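Local coordinates for coenzyme F420-dependent N(5),N(10)-methenyltetrahydromethanopterin reductase-related protein (Desulfurobacterium thermolithotrophum DSM 11699, PDB 6HUZ), which binds an iron-guanylylpyridinol cofactor and, as the bacterial [Fe]-hydrogenase paralog HmdII, uses tetrahydrofolate derivatives as substrates, at the interface of chains A and B. Sequence-based numbering; all coordinates share one arbitrary frame. Chains: chain A/B, Coenzyme F420-dependent N(5),N(10)-methenyltetrahydromethanopterin reductase-related protein.

Contact 1: the interface of chains A and B. Residues chain A 318, 320, 323-324, 327; chain B 320, 323-324, 327.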
loop_
_atom_site.group_PDB
_atom_site.type_symbol
_atom_site.label_atom_id
_atom_site.label_comp_id
_atom_site.label_asym_id
_atom_site.label_seq_id
_atom_site.Cartn_x
_atom_site.Cartn_y
_atom_site.Cartn_z
ATOM N N ALA A 318 5.798 7.292 7.034
ATOM C CA ALA A 318 6.953 7.939 6.418
ATOM C C ALA A 318 7.085 7.508 4.929
ATOM O O ALA A 318 7.194 6.313 4.632
ATOM C CB ALA A 318 8.223 7.612 7.198
ATOM N N SER A 320 8.548 6.317 1.790
ATOM C CA SER A 320 9.802 5.700 1.337
ATOM C C SER A 320 10.603 6.522 0.337
ATOM O O SER A 320 11.778 6.778 0.588
ATOM C CB SER A 320 9.555 4.311 0.760
ATOM O OG SER A 320 9.433 3.368 1.808
ATOM N N LEU A 323 12.477 9.228 2.139
ATOM C CA LEU A 323 13.556 8.694 2.992
ATOM C C LEU A 323 14.714 8.217 2.075
ATOM O O LEU A 323 15.883 8.361 2.411
ATOM C CB LEU A 323 13.074 7.469 3.803
ATOM C CG LEU A 323 12.155 7.727 5.005
ATOM C CD1 LEU A 323 11.268 6.510 5.278
ATOM C CD2 LEU A 323 12.951 8.025 6.237
ATOM N N VAL A 324 14.377 7.633 0.926
ATOM C CA VAL A 324 15.385 7.138 -0.019
ATOM C C VAL A 324 16.241 8.325 -0.518
ATOM O O VAL A 324 17.478 8.251 -0.509
ATOM C CB VAL A 324 14.746 6.322 -1.176
ATOM C CG1 VAL A 324 15.747 6.073 -2.325
ATOM C CG2 VAL A 324 14.224 4.985 -0.657
ATOM N N MET A 327 18.553 9.569 2.342
ATOM C CA MET A 327 19.602 8.578 2.588
ATOM C C MET A 327 20.654 8.622 1.483
ATOM O O MET A 327 21.852 8.640 1.786
ATOM C CB MET A 327 19.005 7.173 2.675
ATOM C CG MET A 327 18.445 6.874 4.027
ATOM S SD MET A 327 19.773 6.789 5.258
ATOM C CE MET A 327 20.261 5.106 5.022
ATOM N N SER B 320 9.793 1.419 4.273
ATOM C CA SER B 320 9.850 2.589 5.160
ATOM C C SER B 320 10.318 2.303 6.580
ATOM O O SER B 320 11.266 2.942 7.030
ATOM C CB SER B 320 8.507 3.308 5.211
ATOM O OG SER B 320 8.360 4.137 4.074
ATOM N N LEU B 323 14.056 1.963 6.632
ATOM C CA LEU B 323 14.741 3.242 6.363
ATOM C C LEU B 323 14.599 4.147 7.615
ATOM O O LEU B 323 15.513 4.882 7.968
ATOM C CB LEU B 323 14.088 3.988 5.176
ATOM C CG LEU B 323 14.365 3.460 3.763
ATOM C CD1 LEU B 323 13.218 3.818 2.816
ATOM C CD2 LEU B 323 15.635 4.033 3.214
ATOM N N VAL B 324 13.439 4.100 8.269
ATOM C CA VAL B 324 13.187 4.915 9.465
ATOM C C VAL B 324 14.184 4.509 10.576
ATOM O O VAL B 324 14.824 5.374 11.188
ATOM C CB VAL B 324 11.704 4.835 9.920
ATOM C CG1 VAL B 324 11.506 5.423 11.334
ATOM C CG2 VAL B 324 10.805 5.573 8.932
ATOM N N MET B 327 17.748 5.743 9.659
ATOM C CA MET B 327 17.806 7.200 9.779
ATOM C C MET B 327 17.850 7.619 11.246
ATOM O O MET B 327 18.680 8.457 11.614
ATOM C CB MET B 327 16.599 7.845 9.095
ATOM C CG MET B 327 16.787 7.988 7.620
ATOM S SD MET B 327 18.100 9.186 7.262
ATOM C CE MET B 327 17.145 10.673 7.344
#

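Contact 2: the interface of chains A and B. Residues chain A 200-201, 204, 210, 344; chain B 238, 241-242, 245.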
loop_
_atom_site.group_PDB
_atom_site.type_symbol
_atom_site.label_atom_id
_atom_site.label_comp_id
_atom_site.label_asym_id
_atom_site.label_seq_id
_atom_site.Cartn_x
_atom_site.Cartn_y
_atom_site.Cartn_z
ATOM N N SER A 200 8.522 -8.143 -10.004
ATOM C CA SER A 200 8.012 -8.960 -8.890
ATOM C C SER A 200 6.571 -8.558 -8.371
ATOM O O SER A 200 5.689 -9.417 -8.326
ATOM C CB SER A 200 9.022 -8.948 -7.733
ATOM O OG SER A 200 8.505 -9.436 -6.506
ATOM N N PRO A 201 6.295 -7.296 -7.968
ATOM C CA PRO A 201 4.940 -6.968 -7.480
ATOM C C PRO A 201 3.850 -7.133 -8.543
ATOM O O PRO A 201 2.686 -7.349 -8.215
ATOM C CB PRO A 201 5.072 -5.513 -6.993
ATOM C CG PRO A 201 6.230 -4.950 -7.718
ATOM C CD PRO A 201 7.193 -6.131 -7.896
ATOM N N ASP A 204 4.499 -11.815 -9.633
ATOM C CA ASP A 204 4.371 -12.799 -8.544
ATOM C C ASP A 204 2.938 -12.947 -8.045
ATOM O O ASP A 204 2.040 -12.216 -8.453
ATOM C CB ASP A 204 5.190 -12.357 -7.317
ATOM C CG ASP A 204 6.669 -12.245 -7.543
ATOM O OD1 ASP A 204 7.148 -12.640 -8.655
ATOM O OD2 ASP A 204 7.360 -11.767 -6.627
ATOM N N THR A 210 -1.594 -6.343 -5.268
ATOM C CA THR A 210 -1.199 -5.227 -6.142
ATOM C C THR A 210 -2.426 -4.707 -6.931
ATOM O O THR A 210 -2.754 -3.523 -6.889
ATOM C CB THR A 210 -0.074 -5.654 -7.122
ATOM O OG1 THR A 210 1.092 -6.000 -6.393
ATOM C CG2 THR A 210 0.298 -4.525 -8.116
ATOM N N TRP A 344 14.570 -8.476 1.026
ATOM C CA TRP A 344 14.266 -9.663 0.230
ATOM C C TRP A 344 14.591 -10.965 0.934
ATOM O O TRP A 344 13.959 -11.977 0.639
ATOM C CB TRP A 344 14.972 -9.591 -1.113
ATOM C CG TRP A 344 14.107 -8.948 -2.148
ATOM C CD1 TRP A 344 14.041 -7.620 -2.459
ATOM C CD2 TRP A 344 13.128 -9.605 -2.964
ATOM N NE1 TRP A 344 13.106 -7.413 -3.445
ATOM C CE2 TRP A 344 12.531 -8.618 -3.779
ATOM C CE3 TRP A 344 12.699 -10.939 -3.087
ATOM C CZ2 TRP A 344 11.519 -8.923 -4.701
ATOM C CZ3 TRP A 344 11.712 -11.241 -4.013
ATOM C CH2 TRP A 344 11.127 -10.241 -4.799
ATOM N N GLN B 238 5.097 -10.410 0.167
ATOM C CA GLN B 238 4.327 -10.015 -1.026
ATOM C C GLN B 238 3.343 -8.879 -0.714
ATOM O O GLN B 238 3.271 -7.932 -1.488
ATOM C CB GLN B 238 3.568 -11.216 -1.598
ATOM C CG GLN B 238 4.492 -12.228 -2.281
ATOM C CD GLN B 238 5.049 -11.727 -3.586
ATOM O OE1 GLN B 238 4.340 -11.098 -4.410
ATOM N NE2 GLN B 238 6.326 -11.988 -3.825
ATOM N N GLN B 241 5.465 -5.620 0.000
ATOM C CA GLN B 241 6.067 -5.120 -1.206
ATOM C C GLN B 241 5.065 -4.484 -2.116
ATOM O O GLN B 241 5.381 -3.447 -2.651
ATOM C CB GLN B 241 6.785 -6.244 -1.999
ATOM C CG GLN B 241 7.547 -5.693 -3.215
ATOM C CD GLN B 241 8.220 -6.753 -4.075
ATOM O OE1 GLN B 241 9.416 -6.702 -4.338
ATOM N NE2 GLN B 241 7.478 -7.722 -4.566
ATOM N N SER B 242 3.924 -5.149 -2.395
ATOM C CA SER B 242 2.942 -4.613 -3.323
ATOM C C SER B 242 2.524 -3.227 -2.896
ATOM O O SER B 242 2.532 -2.300 -3.707
ATOM C CB SER B 242 1.675 -5.498 -3.382
ATOM O OG SER B 242 1.889 -6.753 -4.014
ATOM N N VAL B 245 5.311 -0.495 -2.998
ATOM C CA VAL B 245 5.544 -0.088 -4.383
ATOM C C VAL B 245 4.477 0.888 -4.889
ATOM O O VAL B 245 4.822 1.924 -5.469
ATOM C CB VAL B 245 5.694 -1.317 -5.306
ATOM C CG1 VAL B 245 5.556 -0.937 -6.776
ATOM C CG2 VAL B 245 7.031 -2.000 -5.052
#

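Contact 1: the interface of chains A and B
B:Ser320 and A:Ser320 face each other at the start of helix 320-331 in each chain; A:Ser320 OG and B:Ser320 OG, both hydroxyl oxygens, are hydrogen-bonded at 2.6 Å. B:Ser320 OG also donates to the backbone carbonyl O of A:Ala318 at 2.5 Å, meeting it nearly head-on at a C=O...donor angle of 158° and tilted from the carbonyl plane. The side chain reaches both partners with OG anti to its own carbonyl carbon (chi1 -80°), beside its backbone N. With an alanine here, the A:Ala318 carbonyl would probably lose its donor from chain B, and the A:Ser320 hydroxyl its serine partner.

Further along the helices the contact is made by apolar side chains. B:Leu323 starts with CB, which lies 3.8 Å from the CD1 methyl of A:Leu323. Beyond CG the chain forks: CD1 touches A:Leu323 CB at 3.8 Å and also rests on the CG2 methyl of A:Val324, whereas CD2 points to A:Met327 CG at 4.1 Å. The two leucines thus cross obliquely, each CD1 methyl set against the other's CB. B:Val324 brings CG2 over the CB methyl of A:Ala318, 3.7 Å away. Past the leucines the methionines run antiparallel alongside one another, SD of A:Met327 against SD of B:Met327 at 3.5 Å; the bend at chi2 (-67°) turns each SD toward its twin.

The patch is a two-fold contact, chiefly between the two copies of helix 320-331, in which Ser320, Leu323 and Met327 each meet their own twin. It joins the C-terminal regions of the two subunits and probably helps to hold the homodimer together, as expected for the Hmd family.

Contact 2: the interface of chains A and B
Facing B:Gln241, A:Ser200 and A:Pro201 keep helical backbone angles near the end of helix 196-203, while A:Asp204 just beyond it turns to an extended psi; the partners from B all lie on the long helix 232-262. B:Gln241 sends its amide NE2 to the hydroxyl OG of A:Ser200 at 2.8 Å, a nearly straight bond (167° at H) close to the amide plane. CG stands anti to the backbone N (chi1 -174°), and the chain stays extended beyond it, carrying the amide across to the other subunit.

A:Ser200 OG passes the contact on by donating to the carboxylate OD2 of A:Asp204 at 2.6 Å from above its plane. The same oxygen accepts B:Gln238 NE2 at 3.0 Å from the opposite face, on the anti side of the carboxylate. OD2 is therefore gripped by one donor from each chain, which should restrain rotation of the carboxylate. The side chain of A:Asp204 lies roughly perpendicular to that of B:Gln238, with carboxylate and amide planes turned 54° from each other.

On the other flank, the hydroxyls A:Thr210 OG1 and B:Ser242 OG are hydrogen-bonded at 2.6 Å. A:Thr210 OG1 also donates to the backbone O of A:Pro201 at 2.8 Å, coming in above the carbonyl plane and tying helix 207-228 to the preceding one. The pyrrolidine ring of A:Pro201 lies between these polar flanks, its CG against B:Val245 CG2 at 4.1 Å and its CD packed on the B:Gln241 amide.

This inter-subunit hydrogen-bond network fastens one chain to a central helix of the other, where Gln238 and Ser242 also border a sodium ion. Because A:Asp204 also lines the methenyltetrahydrofolate pocket, the network probably helps to shape the substrate site as well as the dimer.

The C-alpha centres of contact 1 and contact 2 are about 18 Å apart, and the two share no residue and no helix. Contact 1 pairs helix 320-331 with its own copy, so it sits on the two-fold axis; contact 2 sets different parts of the chains against each other and therefore recurs with A and B exchanged. Both belong to one dimer interface, but of unlike character: mainly apolar in contact 1, mainly polar in contact 2. Contact 1 is probably mainly a dimer clasp, whereas contact 2 probably also bears on the methenyltetrahydrofolate pocket.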